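11S globulin (Wrightia tinctoria, PDB 5WXU) binds the plant hormone auxin (indole-3-acetic acid) and probably serves as a seed storage protein. Local coordinates at the interface of chains A and B. Coordinates in Å, arbitrary orientation; residue numbers count along the deposited sequence, not the author numbering. Chains: chain A/B, 11S globulin.

Contact 1: the interface of chains A and B. Residues chain A 436-439; chain B 247, 253, 255.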
# COMPACT_ATOMS: atom_id res chain seq x y z
N ASN A 436 -16.65 -9.89 39.87
CA ASN A 436 -15.45 -10.22 40.65
C ASN A 436 -14.50 -9.09 40.92
O ASN A 436 -13.99 -8.94 42.06
CB ASN A 436 -14.79 -11.44 40.00
CG ASN A 436 -15.52 -12.71 40.35
OD1 ASN A 436 -15.33 -13.23 41.49
ND2 ASN A 436 -16.40 -13.18 39.45
N VAL A 437 -14.25 -8.23 39.93
CA VAL A 437 -13.28 -7.19 40.12
C VAL A 437 -13.83 -6.07 41.02
O VAL A 437 -13.11 -5.53 41.82
CB VAL A 437 -12.84 -6.61 38.77
CG1 VAL A 437 -12.00 -5.36 38.95
CG2 VAL A 437 -12.07 -7.63 37.95
N PHE A 438 -15.07 -5.71 40.83
CA PHE A 438 -15.62 -4.55 41.52
C PHE A 438 -16.41 -5.01 42.78
O PHE A 438 -16.78 -4.17 43.57
CB PHE A 438 -16.54 -3.76 40.62
CG PHE A 438 -15.90 -3.20 39.34
CD1 PHE A 438 -14.60 -2.71 39.28
CD2 PHE A 438 -16.68 -3.15 38.21
CE1 PHE A 438 -14.10 -2.24 38.08
CE2 PHE A 438 -16.17 -2.70 36.99
CZ PHE A 438 -14.87 -2.25 36.94
N GLN A 439 -16.58 -6.32 42.97
CA GLN A 439 -17.47 -6.87 44.03
C GLN A 439 -18.87 -6.36 43.95
O GLN A 439 -19.39 -5.80 44.91
CB GLN A 439 -16.84 -6.62 45.38
CG GLN A 439 -15.49 -7.27 45.40
CD GLN A 439 -14.82 -7.32 46.76
OE1 GLN A 439 -14.64 -6.29 47.42
NE2 GLN A 439 -14.34 -8.51 47.12
N LYS B 247 -17.26 1.18 44.50
CA LYS B 247 -16.82 -0.20 44.27
C LYS B 247 -15.89 -0.31 43.03
O LYS B 247 -14.91 -1.09 43.08
CB LYS B 247 -18.01 -1.14 44.14
CG LYS B 247 -18.84 -1.24 45.44
CD LYS B 247 -20.12 -2.09 45.30
CE LYS B 247 -20.85 -2.09 46.66
NZ LYS B 247 -22.27 -2.52 46.54
N ASP B 253 -10.92 -2.35 49.26
CA ASP B 253 -10.79 -3.65 48.57
C ASP B 253 -9.34 -3.67 48.14
O ASP B 253 -8.98 -2.97 47.18
CB ASP B 253 -11.83 -3.71 47.43
CG ASP B 253 -11.65 -4.91 46.47
OD1 ASP B 253 -10.75 -5.77 46.68
OD2 ASP B 253 -12.47 -4.98 45.49
N ARG B 255 -7.16 -6.40 47.18
CA ARG B 255 -6.76 -7.71 46.61
C ARG B 255 -5.64 -7.62 45.57
O ARG B 255 -5.19 -8.66 45.05
CB ARG B 255 -7.97 -8.36 46.01
CG ARG B 255 -9.00 -8.78 47.08
CD ARG B 255 -10.24 -9.33 46.51
NE ARG B 255 -10.93 -8.36 45.66
CZ ARG B 255 -11.81 -8.65 44.70
NH1 ARG B 255 -12.19 -9.90 44.43
NH2 ARG B 255 -12.32 -7.68 44.00
O HOH W 1 -14.44 -2.96 45.13
O HOH W 2 -21.87 -4.80 45.83
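B:Arg255 turns the outer end of its guanidinium toward A:Asn436 and grips the backbone carbonyl oxygen near the end of helix 431-438. Two nitrogens converge on that single acceptor: NH2 donates to A:Asn436 O at 2.9 Å, in the carbonyl plane, and NH1 donates to the same oxygen at 3.1 Å, tilted from that plane. The oxygen lies almost in the guanidinium plane, at its edge. A:Val437 O also lies at this edge, but no N-H of B:Arg255 points at it. The positive group thus faces the carboxyl end of a helix, whose dipole would probably favour it.

Within chain B, B:Asp253 fixes the rotation of the guanidinium. Its carboxylate lies alongside the other edge in a side-on, two-pronged pairing, with B:Arg255 NE donating to B:Asp253 OD1 at 2.8 Å in a salt bridge, and NH2 to OD2 at 3.1 Å. The arginine chain bends at its third torsion (chi3 -61°), which turns the guanidinium away from the line of the extended chain; NH2 is shared by both partners.

A:Gln439 lies across the paired carboxylate and guanidinium. Its amide stacks on both groups, with its plane 21° from the guanidinium and NE2 3.5 Å above the plane of B:Arg255, over its centre. The other end of the amide sits by the carboxylate, where A:Gln439 OE1 and B:Asp253 OD2 are 3.2 Å apart; as modelled both can only accept, so this pair is a doubtful, unfavourable approach and not a bond.

B:Lys247 flanks the helix end with its aliphatic chain, CB packing against A:Phe438 O, while the extended remainder runs past the backbone of A:Gln439. A water also joins the two chains here, bridging A:Phe438 O, B:Asp253 OD2 and the backbone oxygen of B:Lys247, the last at 2.8 Å from water 1.

Contact 2: the interface of chains A and B. Residues chain A 348, 419, 425, 434, 438; chain B 167, 202, 226.
Aliphatic packing centres on B:Leu202, whose CD2 methyl pushes among three side chains of chain A. It meets A:Val425 CG2 at 3.8 Å, the two side chains crossing at about a right angle, and A:Leu419 CD2, whose side chain crosses that of B:Leu202 obliquely. The first two torsions of B:Leu202 (chi1 -73°, chi2 63°) together put CD2 among these chain A groups.

Aromatic rims supply further contacts. A:Trp434 brings the tip of its six-membered ring, CH2, to B:Leu202 CD2 at 3.8 Å, with CZ3 beside the leucine carbonyl oxygen. An alanine in place of A:Trp434 would probably open a gap beside B:Leu202 CB and CD2 and leave the leucine side chain freer to turn. One helical turn on, A:Phe438 sets CE1 3.4 Å from B:Leu202 O, and its CZ meets B:Phe226 CE2 at 3.9 Å as the two side chains cross at about a right angle. At the other end of the patch, B:Val167 CG2 rests 3.6 Å from A:Trp348 CH2, while A:Leu419 CD2 lies at the edge of that indole within chain A.

No polar bond crosses this patch. A:Trp348 belongs to strand 343-349 of the second cupin region, A:Val425 opens helix 425-428, and A:Trp434 and A:Phe438 come from helix 431-438; all face loop residues of chain B, among them B:Val167 and B:Leu202 of its first cupin region.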
# COMPACT_ATOMS: atom_id res chain seq x y z
N TRP A 348 -10.91 7.35 26.84
CA TRP A 348 -9.52 7.75 26.62
C TRP A 348 -9.17 7.63 25.12
O TRP A 348 -9.86 6.94 24.35
CB TRP A 348 -8.52 6.91 27.39
CG TRP A 348 -8.46 5.42 26.96
CD1 TRP A 348 -7.67 4.84 26.05
CD2 TRP A 348 -9.23 4.38 27.52
NE1 TRP A 348 -7.87 3.52 25.96
CE2 TRP A 348 -8.79 3.18 26.92
CE3 TRP A 348 -10.16 4.31 28.54
CZ2 TRP A 348 -9.33 1.98 27.20
CZ3 TRP A 348 -10.67 3.09 28.86
CH2 TRP A 348 -10.28 1.93 28.20
N LEU A 419 -16.08 4.32 28.14
CA LEU A 419 -16.31 3.61 29.37
C LEU A 419 -17.80 3.52 29.68
O LEU A 419 -18.16 2.87 30.64
CB LEU A 419 -15.61 4.30 30.53
CG LEU A 419 -14.11 3.97 30.60
CD1 LEU A 419 -13.37 4.96 31.47
CD2 LEU A 419 -13.78 2.57 31.14
N VAL A 425 -16.29 -0.38 26.72
CA VAL A 425 -15.46 -1.50 27.08
C VAL A 425 -16.16 -2.34 28.18
O VAL A 425 -16.00 -3.57 28.22
CB VAL A 425 -14.05 -1.12 27.47
CG1 VAL A 425 -13.35 -0.53 26.30
CG2 VAL A 425 -14.00 -0.16 28.62
N TRP A 434 -16.60 -8.23 35.83
CA TRP A 434 -16.86 -7.03 36.60
C TRP A 434 -17.41 -7.35 38.04
O TRP A 434 -17.00 -6.69 38.98
CB TRP A 434 -17.80 -6.10 35.90
CG TRP A 434 -17.32 -5.67 34.53
CD1 TRP A 434 -18.06 -5.68 33.40
CD2 TRP A 434 -16.07 -5.05 34.20
NE1 TRP A 434 -17.32 -5.18 32.34
CE2 TRP A 434 -16.11 -4.77 32.83
CE3 TRP A 434 -14.89 -4.82 34.88
CZ2 TRP A 434 -15.01 -4.19 32.15
CZ3 TRP A 434 -13.81 -4.24 34.22
CH2 TRP A 434 -13.90 -3.90 32.86
N PHE A 438 -15.07 -5.71 40.83
CA PHE A 438 -15.62 -4.55 41.52
C PHE A 438 -16.41 -5.01 42.78
O PHE A 438 -16.78 -4.17 43.57
CB PHE A 438 -16.54 -3.76 40.62
CG PHE A 438 -15.90 -3.20 39.34
CD1 PHE A 438 -14.60 -2.71 39.28
CD2 PHE A 438 -16.68 -3.15 38.21
CE1 PHE A 438 -14.10 -2.24 38.08
CE2 PHE A 438 -16.17 -2.70 36.99
CZ PHE A 438 -14.87 -2.25 36.94
N VAL B 167 -7.88 -2.72 25.85
CA VAL B 167 -8.15 -3.44 27.12
C VAL B 167 -8.00 -4.96 26.95
O VAL B 167 -8.59 -5.55 26.07
CB VAL B 167 -9.55 -3.10 27.62
CG1 VAL B 167 -9.97 -3.95 28.90
CG2 VAL B 167 -9.71 -1.63 27.95
N LEU B 202 -8.80 -1.23 34.99
CA LEU B 202 -10.26 -0.97 35.20
C LEU B 202 -10.67 -1.74 36.45
O LEU B 202 -11.21 -2.83 36.39
CB LEU B 202 -11.07 -1.37 34.03
CG LEU B 202 -10.91 -0.43 32.81
CD1 LEU B 202 -9.54 -0.35 32.21
CD2 LEU B 202 -11.94 -0.84 31.78
N PHE B 226 -10.22 4.44 37.69
CA PHE B 226 -11.42 5.00 38.26
C PHE B 226 -11.12 5.80 39.52
O PHE B 226 -11.88 6.68 39.85
CB PHE B 226 -12.42 3.90 38.58
CG PHE B 226 -12.89 3.12 37.38
CD1 PHE B 226 -13.55 3.76 36.36
CD2 PHE B 226 -12.64 1.75 37.27
CE1 PHE B 226 -13.95 3.06 35.24
CE2 PHE B 226 -13.03 1.04 36.15
CZ PHE B 226 -13.74 1.70 35.16

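About 12 Å separates the C-alpha centres of contacts 1 and 2, and A:Phe438 belongs to both. Helix 431-438 of chain A joins them: a carbonyl of its last turn takes the arginine bonds of contact 1 and the residue after it adds a stacked amide, while its aromatic side chains enter the apolar patch of contact 2. One helix is therefore held by directional bonds at its end and by packing along its flank. The protein is a hexamer, and this unlike-surface pairing of two copies, which is not an exact two-fold, fits head-to-tail association within a trimer, probably repeated around the ring.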